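Local coordinates for protein tryptophan halogenase superfamily (Brevundimonas sp. BAL3, PDB 6FRL) that acts as a flavin-dependent halogenase that prefers bromination over chlorination, probably halogenating an aromatic substrate with the help of reduced flavin and oxygen, at residues 240-243 and 244-247; 271-275 and 276-280; 292-295 and 296-299; 408-411 and 412-415; 453-457 and 458-462. All blocks are in the same frame, centred on the assembly; numbering follows the deposited sequence.

Interaction 1: 240-243 and 244-247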
loop_
_atom_site.group_PDB
_atom_site.type_symbol
_atom_site.label_atom_id
_atom_site.label_comp_id
_atom_site.label_asym_id
_atom_site.label_seq_id
_atom_site.Cartn_x
_atom_site.Cartn_y
_atom_site.Cartn_z
ATOM N N GLU B 240 9.512 5.101 24.608
ATOM C CA GLU B 240 9.428 6.428 23.975
ATOM C C GLU B 240 8.168 7.110 24.460
ATOM O O GLU B 240 7.054 6.729 24.042
ATOM C CB GLU B 240 9.373 6.398 22.424
ATOM C CG GLU B 240 10.299 5.435 21.701
ATOM C CD GLU B 240 11.740 5.824 21.755
ATOM O OE1 GLU B 240 12.523 5.069 22.349
ATOM O OE2 GLU B 240 12.069 6.879 21.176
ATOM N N ASP B 241 8.330 8.125 25.307
ATOM C CA ASP B 241 7.188 8.851 25.864
ATOM C C ASP B 241 6.647 9.840 24.842
ATOM O O ASP B 241 7.425 10.488 24.153
ATOM C CB ASP B 241 7.553 9.602 27.145
ATOM C CG ASP B 241 6.374 9.706 28.088
ATOM O OD1 ASP B 241 5.604 10.694 27.966
ATOM O OD2 ASP B 241 6.178 8.772 28.914
ATOM N N TRP B 242 5.321 9.921 24.748
ATOM C CA TRP B 242 4.637 10.788 23.785
ATOM C C TRP B 242 3.691 11.830 24.438
ATOM O O TRP B 242 2.905 12.480 23.713
ATOM C CB TRP B 242 3.875 9.926 22.751
ATOM C CG TRP B 242 4.742 9.248 21.682
ATOM C CD1 TRP B 242 6.029 9.547 21.334
ATOM C CD2 TRP B 242 4.342 8.191 20.828
ATOM N NE1 TRP B 242 6.463 8.729 20.312
ATOM C CE2 TRP B 242 5.448 7.879 19.990
ATOM C CE3 TRP B 242 3.166 7.457 20.693
ATOM C CZ2 TRP B 242 5.395 6.881 19.019
ATOM C CZ3 TRP B 242 3.119 6.450 19.725
ATOM C CH2 TRP B 242 4.224 6.180 18.897
ATOM N N GLY B 243 3.795 12.019 25.777
ATOM C CA GLY B 243 3.003 13.026 26.514
ATOM C C GLY B 243 3.206 14.437 25.975
ATOM O O GLY B 243 2.318 15.255 26.032
ATOM N N ARG B 244 4.380 14.696 25.420
ATOM C CA ARG B 244 4.678 15.955 24.753
ATOM C C ARG B 244 3.721 16.262 23.581
ATOM O O ARG B 244 3.330 17.418 23.413
ATOM C CB ARG B 244 6.150 15.976 24.301
ATOM C CG ARG B 244 6.438 15.141 23.065
ATOM C CD ARG B 244 7.844 14.663 22.878
ATOM N NE ARG B 244 8.419 15.176 21.635
ATOM C CZ ARG B 244 9.416 14.614 20.943
ATOM N NH1 ARG B 244 10.002 13.468 21.340
ATOM N NH2 ARG B 244 9.846 15.213 19.825
ATOM N N TRP B 245 3.337 15.242 22.801
ATOM C CA TRP B 245 2.396 15.430 21.690
ATOM C C TRP B 245 0.920 15.389 22.111
ATOM O O TRP B 245 0.092 15.968 21.435
ATOM C CB TRP B 245 2.570 14.361 20.615
ATOM C CG TRP B 245 3.916 14.216 20.014
ATOM C CD1 TRP B 245 4.687 13.091 20.023
ATOM C CD2 TRP B 245 4.648 15.197 19.293
ATOM N NE1 TRP B 245 5.864 13.319 19.358
ATOM C CE2 TRP B 245 5.863 14.601 18.888
ATOM C CE3 TRP B 245 4.404 16.518 18.950
ATOM C CZ2 TRP B 245 6.826 15.286 18.142
ATOM C CZ3 TRP B 245 5.359 17.201 18.215
ATOM C CH2 TRP B 245 6.554 16.583 17.812
ATOM N N LEU B 246 0.582 14.672 23.188
ATOM C CA LEU B 246 -0.817 14.449 23.585
ATOM C C LEU B 246 -1.029 14.980 24.990
ATOM O O LEU B 246 -0.346 14.533 25.908
ATOM C CB LEU B 246 -1.137 12.951 23.524
ATOM C CG LEU B 246 -1.124 12.405 22.090
ATOM C CD1 LEU B 246 -0.799 10.923 22.011
ATOM C CD2 LEU B 246 -2.441 12.684 21.398
ATOM N N PRO B 247 -1.956 15.938 25.174
ATOM C CA PRO B 247 -2.073 16.580 26.496
ATOM C C PRO B 247 -2.552 15.648 27.622
ATOM O O PRO B 247 -1.947 15.631 28.705
ATOM C CB PRO B 247 -3.101 17.685 26.262
ATOM C CG PRO B 247 -3.929 17.226 25.108
ATOM C CD PRO B 247 -3.021 16.376 24.250
HETATM O O HOH W 1 9.674 11.079 22.557
#

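Interaction 2: 271-275 and 276-280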
loop_
_atom_site.group_PDB
_atom_site.type_symbol
_atom_site.label_atom_id
_atom_site.label_comp_id
_atom_site.label_asym_id
_atom_site.label_seq_id
_atom_site.Cartn_x
_atom_site.Cartn_y
_atom_site.Cartn_z
ATOM N N THR B 271 -17.760 12.712 23.624
ATOM C CA THR B 271 -18.221 14.059 23.962
ATOM C C THR B 271 -17.080 14.890 24.571
ATOM O O THR B 271 -16.554 14.560 25.645
ATOM C CB THR B 271 -19.404 14.010 24.955
ATOM O OG1 THR B 271 -20.475 13.252 24.387
ATOM C CG2 THR B 271 -19.916 15.428 25.293
ATOM N N ALA B 272 -16.684 15.962 23.875
ATOM C CA ALA B 272 -15.654 16.860 24.403
ATOM C C ALA B 272 -16.175 17.620 25.628
ATOM O O ALA B 272 -17.309 18.119 25.618
ATOM C CB ALA B 272 -15.197 17.843 23.338
ATOM N N ARG B 273 -15.333 17.706 26.662
ATOM C CA ARG B 273 -15.636 18.469 27.891
ATOM C C ARG B 273 -14.561 19.545 28.084
ATOM O O ARG B 273 -13.826 19.846 27.139
ATOM C CB ARG B 273 -15.767 17.519 29.116
ATOM C CG ARG B 273 -16.768 16.377 28.979
ATOM C CD ARG B 273 -18.190 16.864 28.889
ATOM N NE ARG B 273 -19.146 15.763 29.048
ATOM C CZ ARG B 273 -20.438 15.830 28.716
ATOM N NH1 ARG B 273 -20.980 16.950 28.216
ATOM N NH2 ARG B 273 -21.236 14.783 28.918
ATOM N N SER B 274 -14.470 20.130 29.279
ATOM C CA SER B 274 -13.600 21.303 29.533
ATOM C C SER B 274 -12.115 21.052 29.356
ATOM O O SER B 274 -11.396 21.976 28.974
ATOM C CB SER B 274 -13.850 21.897 30.958
ATOM O OG SER B 274 -13.200 21.165 31.984
ATOM N N ALA B 275 -11.651 19.834 29.643
ATOM C CA ALA B 275 -10.200 19.550 29.583
ATOM C C ALA B 275 -9.873 18.114 29.222
ATOM O O ALA B 275 -8.974 17.499 29.812
ATOM C CB ALA B 275 -9.503 19.956 30.884
ATOM N N GLY B 276 -10.576 17.634 28.197
ATOM C CA GLY B 276 -10.517 16.244 27.736
ATOM C C GLY B 276 -11.851 15.821 27.166
ATOM O O GLY B 276 -12.597 16.655 26.649
ATOM N N TRP B 277 -12.178 14.538 27.288
ATOM C CA TRP B 277 -13.364 13.999 26.620
ATOM C C TRP B 277 -13.954 12.738 27.293
ATOM O O TRP B 277 -13.267 11.975 27.951
ATOM C CB TRP B 277 -13.032 13.736 25.126
ATOM C CG TRP B 277 -11.882 12.814 24.918
ATOM C CD1 TRP B 277 -10.566 13.152 24.846
ATOM C CD2 TRP B 277 -11.942 11.396 24.763
ATOM N NE1 TRP B 277 -9.782 12.019 24.658
ATOM C CE2 TRP B 277 -10.604 10.926 24.621
ATOM C CE3 TRP B 277 -12.987 10.469 24.749
ATOM C CZ2 TRP B 277 -10.294 9.584 24.448
ATOM C CZ3 TRP B 277 -12.674 9.128 24.577
ATOM C CH2 TRP B 277 -11.327 8.697 24.442
ATOM N N GLN B 278 -15.247 12.538 27.084
ATOM C CA GLN B 278 -16.004 11.459 27.672
ATOM C C GLN B 278 -16.373 10.410 26.611
ATOM O O GLN B 278 -16.768 10.745 25.487
ATOM C CB GLN B 278 -17.280 12.026 28.320
ATOM C CG GLN B 278 -18.293 11.007 28.870
ATOM C CD GLN B 278 -19.555 11.661 29.401
ATOM O OE1 GLN B 278 -19.657 12.884 29.473
ATOM N NE2 GLN B 278 -20.521 10.849 29.798
ATOM N N TRP B 279 -16.277 9.140 26.997
ATOM C CA TRP B 279 -16.690 8.046 26.141
ATOM C C TRP B 279 -17.985 7.373 26.655
ATOM O O TRP B 279 -18.339 7.451 27.850
ATOM C CB TRP B 279 -15.522 7.069 25.975
ATOM C CG TRP B 279 -15.298 6.020 27.052
ATOM C CD1 TRP B 279 -16.051 4.880 27.284
ATOM C CD2 TRP B 279 -14.184 5.953 27.954
ATOM N NE1 TRP B 279 -15.484 4.142 28.292
ATOM C CE2 TRP B 279 -14.341 4.771 28.726
ATOM C CE3 TRP B 279 -13.077 6.779 28.192
ATOM C CZ2 TRP B 279 -13.431 4.398 29.724
ATOM C CZ3 TRP B 279 -12.164 6.412 29.186
ATOM C CH2 TRP B 279 -12.349 5.220 29.941
ATOM N N GLY B 280 -18.679 6.725 25.729
ATOM C CA GLY B 280 -19.938 6.075 26.015
ATOM C C GLY B 280 -20.130 4.884 25.106
ATOM O O GLY B 280 -20.497 5.047 23.956
HETATM O O HOH W 2 -19.676 10.910 25.573
#

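Interaction 3: 292-295 and 296-299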
loop_
_atom_site.group_PDB
_atom_site.type_symbol
_atom_site.label_atom_id
_atom_site.label_comp_id
_atom_site.label_asym_id
_atom_site.label_seq_id
_atom_site.Cartn_x
_atom_site.Cartn_y
_atom_site.Cartn_z
ATOM N N VAL B 292 -11.449 10.939 29.768
ATOM C CA VAL B 292 -10.000 11.137 29.570
ATOM C C VAL B 292 -9.712 12.633 29.734
ATOM O O VAL B 292 -10.438 13.437 29.169
ATOM C CB VAL B 292 -9.588 10.704 28.138
ATOM C CG1 VAL B 292 -8.124 11.079 27.841
ATOM C CG2 VAL B 292 -9.857 9.213 27.947
ATOM N N PHE B 293 -8.666 13.014 30.465
ATOM C CA PHE B 293 -8.449 14.444 30.750
ATOM C C PHE B 293 -7.017 14.797 31.171
ATOM O O PHE B 293 -6.200 13.914 31.463
ATOM C CB PHE B 293 -9.431 14.894 31.834
ATOM C CG PHE B 293 -9.208 14.225 33.159
ATOM C CD1 PHE B 293 -9.734 12.964 33.417
ATOM C CD2 PHE B 293 -8.439 14.847 34.143
ATOM C CE1 PHE B 293 -9.504 12.345 34.634
ATOM C CE2 PHE B 293 -8.197 14.239 35.364
ATOM C CZ PHE B 293 -8.739 12.987 35.615
ATOM N N SER B 294 -6.737 16.108 31.203
ATOM C CA SER B 294 -5.433 16.665 31.690
ATOM C C SER B 294 -5.488 17.034 33.182
ATOM O O SER B 294 -6.187 17.959 33.550
ATOM C CB SER B 294 -5.035 17.907 30.879
ATOM O OG SER B 294 -3.848 18.516 31.379
ATOM N N SER B 295 -4.742 16.326 34.033
ATOM C CA SER B 295 -4.742 16.616 35.490
ATOM C C SER B 295 -4.177 18.018 35.787
ATOM O O SER B 295 -4.609 18.670 36.731
ATOM C CB SER B 295 -4.039 15.516 36.317
ATOM O OG SER B 295 -2.652 15.471 36.090
ATOM N N ALA B 296 -3.270 18.495 34.940
ATOM C CA ALA B 296 -2.783 19.871 35.019
ATOM C C ALA B 296 -3.853 20.968 34.807
ATOM O O ALA B 296 -3.592 22.133 35.123
ATOM C CB ALA B 296 -1.602 20.059 34.077
ATOM N N HIS B 297 -5.026 20.614 34.273
ATOM C CA HIS B 297 -6.177 21.533 34.157
ATOM C C HIS B 297 -7.372 21.132 35.020
ATOM O O HIS B 297 -8.314 21.908 35.161
ATOM C CB HIS B 297 -6.677 21.584 32.706
ATOM C CG HIS B 297 -5.665 22.077 31.723
ATOM N ND1 HIS B 297 -4.565 21.337 31.347
ATOM C CD2 HIS B 297 -5.627 23.216 30.990
ATOM C CE1 HIS B 297 -3.863 22.021 30.458
ATOM N NE2 HIS B 297 -4.483 23.168 30.228
ATOM N N LEU B 298 -7.379 19.909 35.540
ATOM C CA LEU B 298 -8.498 19.421 36.340
ATOM C C LEU B 298 -8.021 18.653 37.582
ATOM O O LEU B 298 -7.151 17.784 37.517
ATOM C CB LEU B 298 -9.421 18.508 35.519
ATOM C CG LEU B 298 -10.476 19.026 34.533
ATOM C CD1 LEU B 298 -11.169 17.821 33.883
ATOM C CD2 LEU B 298 -11.502 19.935 35.165
ATOM N N SER B 299 -8.635 18.986 38.710
ATOM C CA SER B 299 -8.583 18.162 39.901
ATOM C C SER B 299 -9.402 16.888 39.680
ATOM O O SER B 299 -10.203 16.788 38.729
ATOM C CB SER B 299 -9.185 18.928 41.075
ATOM O OG SER B 299 -10.557 19.226 40.815
#

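Interaction 4: 408-411 and 412-415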
loop_
_atom_site.group_PDB
_atom_site.type_symbol
_atom_site.label_atom_id
_atom_site.label_comp_id
_atom_site.label_asym_id
_atom_site.label_seq_id
_atom_site.Cartn_x
_atom_site.Cartn_y
_atom_site.Cartn_z
ATOM N N ASP B 408 -13.834 27.948 24.794
ATOM C CA ASP B 408 -14.145 28.047 26.241
ATOM C C ASP B 408 -13.024 27.803 27.301
ATOM O O ASP B 408 -13.222 28.205 28.439
ATOM C CB ASP B 408 -15.337 27.131 26.583
ATOM C CG ASP B 408 -15.024 25.638 26.342
ATOM O OD1 ASP B 408 -14.428 24.959 27.224
ATOM O OD2 ASP B 408 -15.365 25.158 25.240
ATOM N N THR B 409 -11.906 27.140 26.980
ATOM C CA THR B 409 -10.810 26.964 27.963
ATOM C C THR B 409 -9.410 27.000 27.349
ATOM O O THR B 409 -9.251 26.946 26.135
ATOM C CB THR B 409 -10.922 25.655 28.786
ATOM O OG1 THR B 409 -10.985 24.540 27.897
ATOM C CG2 THR B 409 -12.155 25.650 29.692
ATOM N N ASP B 410 -8.403 27.115 28.212
ATOM C CA ASP B 410 -7.008 27.153 27.783
ATOM C C ASP B 410 -6.517 25.839 27.198
ATOM O O ASP B 410 -5.654 25.841 26.298
ATOM C CB ASP B 410 -6.072 27.559 28.949
ATOM C CG ASP B 410 -6.089 29.068 29.245
ATOM O OD1 ASP B 410 -6.836 29.835 28.582
ATOM O OD2 ASP B 410 -5.339 29.464 30.162
ATOM N N PHE B 411 -7.032 24.733 27.744
ATOM C CA PHE B 411 -6.756 23.396 27.235
ATOM C C PHE B 411 -6.903 23.342 25.702
ATOM O O PHE B 411 -5.982 22.911 24.984
ATOM C CB PHE B 411 -7.707 22.393 27.895
ATOM C CG PHE B 411 -7.589 20.994 27.352
ATOM C CD1 PHE B 411 -6.542 20.183 27.738
ATOM C CD2 PHE B 411 -8.517 20.504 26.442
ATOM C CE1 PHE B 411 -6.420 18.904 27.224
ATOM C CE2 PHE B 411 -8.408 19.228 25.937
ATOM C CZ PHE B 411 -7.360 18.428 26.324
ATOM N N TRP B 412 -8.050 23.830 25.235
ATOM C CA TRP B 412 -8.429 23.765 23.830
ATOM C C TRP B 412 -7.684 24.754 22.910
ATOM O O TRP B 412 -7.336 24.365 21.793
ATOM C CB TRP B 412 -9.965 23.861 23.672
ATOM C CG TRP B 412 -10.716 22.622 24.185
ATOM C CD1 TRP B 412 -11.582 22.561 25.245
ATOM C CD2 TRP B 412 -10.643 21.283 23.670
ATOM N NE1 TRP B 412 -12.055 21.281 25.418
ATOM C CE2 TRP B 412 -11.492 20.475 24.464
ATOM C CE3 TRP B 412 -9.939 20.684 22.620
ATOM C CZ2 TRP B 412 -11.661 19.117 24.227
ATOM C CZ3 TRP B 412 -10.103 19.343 22.382
ATOM C CH2 TRP B 412 -10.954 18.570 23.182
ATOM N N ARG B 413 -7.427 25.990 23.351
ATOM C CA ARG B 413 -6.539 26.918 22.590
ATOM C C ARG B 413 -5.165 26.295 22.376
ATOM O O ARG B 413 -4.613 26.328 21.266
ATOM C CB ARG B 413 -6.324 28.261 23.300
ATOM C CG ARG B 413 -7.544 29.162 23.389
ATOM C CD ARG B 413 -7.242 30.405 24.234
ATOM N NE ARG B 413 -8.472 31.115 24.617
ATOM C CZ ARG B 413 -9.208 30.904 25.722
ATOM N NH1 ARG B 413 -8.868 30.010 26.637
ATOM N NH2 ARG B 413 -10.308 31.613 25.937
ATOM N N ASP B 414 -4.612 25.743 23.453
ATOM C CA ASP B 414 -3.291 25.147 23.403
ATOM C C ASP B 414 -3.228 23.997 22.436
ATOM O O ASP B 414 -2.267 23.889 21.681
ATOM C CB ASP B 414 -2.842 24.663 24.788
ATOM C CG ASP B 414 -2.498 25.805 25.737
ATOM O OD1 ASP B 414 -2.498 26.994 25.327
ATOM O OD2 ASP B 414 -2.225 25.477 26.907
ATOM N N CYS B 415 -4.244 23.141 22.448
ATOM C CA CYS B 415 -4.321 22.004 21.496
ATOM C C CYS B 415 -4.257 22.510 20.049
ATOM O O CYS B 415 -3.476 21.980 19.249
ATOM C CB CYS B 415 -5.586 21.170 21.731
ATOM S SG CYS B 415 -5.445 19.993 23.093
#

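Interaction 5: 453-457 and 458-462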
loop_
_atom_site.group_PDB
_atom_site.type_symbol
_atom_site.label_atom_id
_atom_site.label_comp_id
_atom_site.label_asym_id
_atom_site.label_seq_id
_atom_site.Cartn_x
_atom_site.Cartn_y
_atom_site.Cartn_z
ATOM N N ILE B 453 -12.616 13.319 9.508
ATOM C CA ILE B 453 -12.115 14.231 10.524
ATOM C C ILE B 453 -11.949 15.651 9.942
ATOM O O ILE B 453 -12.392 16.634 10.562
ATOM C CB ILE B 453 -10.826 13.683 11.166
ATOM C CG1 ILE B 453 -11.076 12.258 11.754
ATOM C CG2 ILE B 453 -10.295 14.648 12.232
ATOM C CD1 ILE B 453 -12.307 12.087 12.632
ATOM N N TYR B 454 -11.374 15.760 8.735
ATOM C CA TYR B 454 -11.237 17.080 8.113
ATOM C C TYR B 454 -12.614 17.747 8.027
ATOM O O TYR B 454 -12.791 18.873 8.506
ATOM C CB TYR B 454 -10.562 17.021 6.739
ATOM C CG TYR B 454 -9.084 16.626 6.753
ATOM C CD1 TYR B 454 -8.181 17.255 7.584
ATOM C CD2 TYR B 454 -8.590 15.634 5.888
ATOM C CE1 TYR B 454 -6.821 16.902 7.571
ATOM C CE2 TYR B 454 -7.255 15.266 5.869
ATOM C CZ TYR B 454 -6.369 15.899 6.715
ATOM O OH TYR B 454 -5.030 15.570 6.704
ATOM N N ASP B 455 -13.591 17.016 7.505
ATOM C CA ASP B 455 -14.939 17.544 7.362
ATOM C C ASP B 455 -15.625 17.805 8.690
ATOM O O ASP B 455 -16.291 18.823 8.855
ATOM C CB ASP B 455 -15.811 16.624 6.505
ATOM C CG ASP B 455 -17.245 16.957 6.607
ATOM O OD1 ASP B 455 -17.601 17.995 6.027
ATOM O OD2 ASP B 455 -17.992 16.201 7.292
ATOM N N GLY B 456 -15.474 16.902 9.646
ATOM C CA GLY B 456 -16.047 17.098 10.999
ATOM C C GLY B 456 -15.574 18.358 11.716
ATOM O O GLY B 456 -16.346 18.999 12.425
ATOM N N PHE B 457 -14.298 18.713 11.537
ATOM C CA PHE B 457 -13.776 19.965 12.086
ATOM C C PHE B 457 -13.815 21.159 11.138
ATOM O O PHE B 457 -13.249 22.178 11.461
ATOM C CB PHE B 457 -12.354 19.767 12.603
ATOM C CG PHE B 457 -12.287 18.918 13.820
ATOM C CD1 PHE B 457 -12.446 19.477 15.071
ATOM C CD2 PHE B 457 -12.089 17.555 13.716
ATOM C CE1 PHE B 457 -12.365 18.684 16.199
ATOM C CE2 PHE B 457 -12.034 16.756 14.831
ATOM C CZ PHE B 457 -12.170 17.316 16.084
ATOM N N GLY B 458 -14.478 21.042 9.992
ATOM C CA GLY B 458 -14.642 22.140 9.061
ATOM C C GLY B 458 -13.389 22.657 8.352
ATOM O O GLY B 458 -13.354 23.830 7.976
ATOM N N LEU B 459 -12.371 21.805 8.151
ATOM C CA LEU B 459 -11.171 22.200 7.400
ATOM C C LEU B 459 -11.215 21.669 5.965
ATOM O O LEU B 459 -11.094 20.480 5.760
ATOM C CB LEU B 459 -9.910 21.712 8.111
ATOM C CG LEU B 459 -8.573 22.108 7.408
ATOM C CD1 LEU B 459 -8.374 23.629 7.297
ATOM C CD2 LEU B 459 -7.358 21.472 8.056
ATOM N N TYR B 460 -11.330 22.569 4.986
ATOM C CA TYR B 460 -11.507 22.220 3.575
ATOM C C TYR B 460 -10.462 22.891 2.706
ATOM O O TYR B 460 -10.009 23.960 3.050
ATOM C CB TYR B 460 -12.883 22.687 3.105
ATOM C CG TYR B 460 -14.022 22.136 3.920
ATOM C CD1 TYR B 460 -14.393 20.791 3.795
ATOM C CD2 TYR B 460 -14.721 22.929 4.822
ATOM C CE1 TYR B 460 -15.433 20.251 4.531
ATOM C CE2 TYR B 460 -15.772 22.396 5.568
ATOM C CZ TYR B 460 -16.119 21.046 5.405
ATOM O OH TYR B 460 -17.142 20.481 6.121
ATOM N N PRO B 461 -10.100 22.288 1.559
ATOM C CA PRO B 461 -9.108 22.882 0.676
ATOM C C PRO B 461 -9.579 24.127 -0.034
ATOM O O PRO B 461 -10.776 24.289 -0.218
ATOM C CB PRO B 461 -8.832 21.791 -0.370
ATOM C CG PRO B 461 -9.837 20.729 -0.174
ATOM C CD PRO B 461 -10.420 20.899 1.192
ATOM N N ASP B 462 -8.628 24.955 -0.466
ATOM C CA ASP B 462 -8.912 26.236 -1.155
ATOM C C ASP B 462 -9.401 25.891 -2.551
ATOM O O ASP B 462 -10.474 26.348 -2.947
ATOM C CB ASP B 462 -7.675 27.178 -1.274
ATOM C CG ASP B 462 -6.460 26.734 -0.396
ATOM O OD1 ASP B 462 -6.665 26.554 0.822
ATOM O OD2 ASP B 462 -5.323 26.577 -0.936
#

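Interaction 1: 240-243 and 244-247
The carbonyl of Trp242 is gripped twice as the chain leaves strand 239-241 and turns: Trp245 N reaches Trp242 O at 2.9 Å, coming from well above the carbonyl plane, and Leu246 N reaches the same oxygen at 3.2 Å, this time in that plane. A weak third bond runs from Leu246 N to Gly243 O. Gly243 and Arg244 both have helical backbone angles, which is what lets two successive amides converge on one acceptor. The turn is primed from the front by Asp241, whose OD1 takes the N-H of Gly243 at 3.1 Å; its other oxygen, OD2, is held in a salt bridge by Arg325.

Among the side chains, the two indoles meet at their pyrrole corners, Trp242 CD1 lying 4.0 Å from Trp245 CD1. The five-membered rings stand at 59°, neither stacked nor edge-to-face. From the ring of Trp245, the CD1 contact is at its edge. Trp242 has CG anti to its carbonyl carbon (chi1 -75°), which directs the indole toward helix 376-402, where Arg394 makes a cation-pi contact with it. Arg244 folds back over the neighbouring indole, its NE standing 3.6 Å above the plane of Trp245 near the rim. A water donates to Asp241 O and accepts a weak bond from Arg244 NH1, linking the strand end to the arginine side chain.

Taken together, this is an Asx turn running into a turn with helical backbone angles, the exit from an edge strand of the small three-stranded antiparallel sheet on the way to strand 250-257.

Interaction 2: 271-275 and 276-280
Arg273 and Gln278 reach for each other diagonally across a beta hairpin and cross with the guanidinium and amide planes 40° apart. Arg273 presents its side edge, NE and NH2 together, to a single atom: Gln278 OE1 sits in the guanidinium plane, 3.0 Å from Arg273 NE and 2.5 Å from Arg273 NH2. The arginine chain bends at chi2 (-66°), whereas Gln278 runs straight out, its CG opposite the backbone N (chi1 174°). Thr271, two residues before the arginine on the same sheet face, puts its CG2 methyl 3.4 Å above the centre of the guanidinium.

In the backbone that carries these groups, Thr271 and Gln278 form a hydrogen-bonded antiparallel pair, Gln278 N to Thr271 O at 2.8 Å and Thr271 N to Gln278 O at 2.9 Å. A water links Thr271 OG1 to Gln278 O. On the other face Trp277 CB lies 4.1 Å from Ala272 CA, and the indole carries its N-H to Glu348. Arg273 N also donates to Gly276 O at 2.9 Å, near the turn.

With a leucine in place of Arg273, Gln278 OE1 would probably lose both its donors, and the methyl of Thr271 its flat cover.

Since Gln278 NE2 donates to His310 O, the amide is pinned at both ends: its flip is fixed, and within the hairpin the arginine's charge is probably met by the carbonyl dipole of a neutral amide.

Interaction 3: 292-295 and 296-299
Ser294 and His297 face each other across a short turn at the end of strand 286-293, and backbone hydrogen bonds set its shape. Ser294 O takes the N-H of His297 at 3.0 Å, the donor standing well above the carbonyl plane, while Leu298 N offers only weak bonds, one to Ser294 O and one to Ser295 O.

Side-chain polar contact is a single bond. Ser294 OG lies 2.9 Å from His297 ND1, close to the imidazole plane and at its edge; either atom could be the donor. Ser294 makes this possible by holding OG opposite its backbone N (chi1 176°), out over the turn, and the bond probably limits the rotation of the imidazole.

Apolar packing joins the residues just outside that pair. Leu298 CD1 rests 4.0 Å from Phe293 CB, and Leu298 CB comes equally near Phe293 CD2, so the leucine lies slantwise against the root and one side of the phenyl ring.

Ser294 bonds through its backbone to Ala275, in the turn of the neighbouring hairpin 268-282. Asp249 receives Ser295 N, Phe293 packs on strand 250-257 and on Ala303, and Ser299 caps the start of helix 300-307 through Gln302 N.

Interaction 4: 408-411 and 412-415
Phe411 drives an edge into the face of Trp412, its next neighbour: the planes stand at 83°, the phenyl and six-membered ring centroids are 4.8 Å apart, and Phe411 CD2 hovers 3.5 Å above the middle of the indole. One face of the phenyl ring carries Cys415 SG, 4.3 Å from the centroid of Phe411 and only 18° off the ring normal. With CG opposite the backbone N (chi1 175°), Phe411 lies alongside Trp412 instead of splaying from it. Thr409 OG1 approaches Trp412 CD1 to 3.4 Å at an oblique angle; that hydroxyl and the indole NE1 bond to the backbone oxygens of Ser274 and Arg273 respectively. Trp93 also meets the indole edge-to-face.

On the outer side, Arg413 runs extended to NE and its guanidinium then turns about the last torsion, bringing NH1 to Asp410 OD1 at 2.8 Å in a salt bridge, the two flat groups nearly perpendicular. Backbone bonds Asp414 N to Asp410 O (3.0 Å) and Cys415 N to Phe411 O (3.1 Å) hold the coil; Arg413 N to Thr409 O is weak. Asp410, at the first helical position, would probably be favoured by the positive helix end.

This is the N-terminal part of helix 410-417, with Thr409 in the N-cap position though without a capping bond, an i to i+3 salt bridge outside and an i to i+4 cysteine sulfur-aromatic contact inside.

Interaction 5: 453-457 and 458-462
A Schellman motif ends helix 447-456 here, with Gly458 as its C-prime residue and Tyr454 packing against Leu459 beyond it. Leu459 N reaches back to Tyr454 O at 3.0 Å, and Gly458 N bonds to Asp455 O at 3.1 Å from far above the carbonyl plane. Gly458 turns the chain with a positive phi of 67°, a setting in which a beta carbon would run into the carbonyl oxygen of Phe457.

The helix side and the outgoing chain meet again through side chains. Tyr454 CD1 lies 4.3 Å from Leu459 CD2, the apolar contact that commonly accompanies this motif, and Tyr454 CB sits 3.6 Å from Leu459 O. Leu459 O accepts the indole N-H of Trp431, whose ring stacks on Tyr454.

Tyr460 swings back over the helix end so that its OH donates to Asp455 OD1 at 2.5 Å. The carboxylate oxygen lies at the edge of the phenol ring and near its plane, but the hydroxyl arrives from above the carboxylate plane, the two flat groups being turned by 54°. Asp455 meets it by keeping CG opposite its backbone N (chi1 166°). Arg124 makes a cation-pi contact with the phenol ring.

A phenylalanine in place of Tyr460 would probably leave Asp455 OD1 without this donor and the carboxylate freer to turn.

Further along the chain, Asp462 forms a salt bridge with Arg373 of the second subunit. A phenol donating to a carboxylate is consistent with a charge-assisted bond that ties the outgoing chain to the helix it has just left.

All five contacts are local and follow in series, so none nests in or crosses another. Interaction 1 turns the chain from the small antiparallel sheet to strand 250-257. Interaction 2 closes the hairpin of strands 268-273 and 276-282, and interaction 3 ends strand 286-293, its neighbour in the same sheet, before helix 300-307. Much later, interaction 4 starts helix 410-417 and gathers the earlier ones: Phe411 and Cys415 pack on Pro247, Thr409 and Trp412 bond to the backbone of 273-274, and His297 leans on Phe411. Interaction 5, ending helix 447-456, stays apart, about 20 Å from interaction 4 between centres.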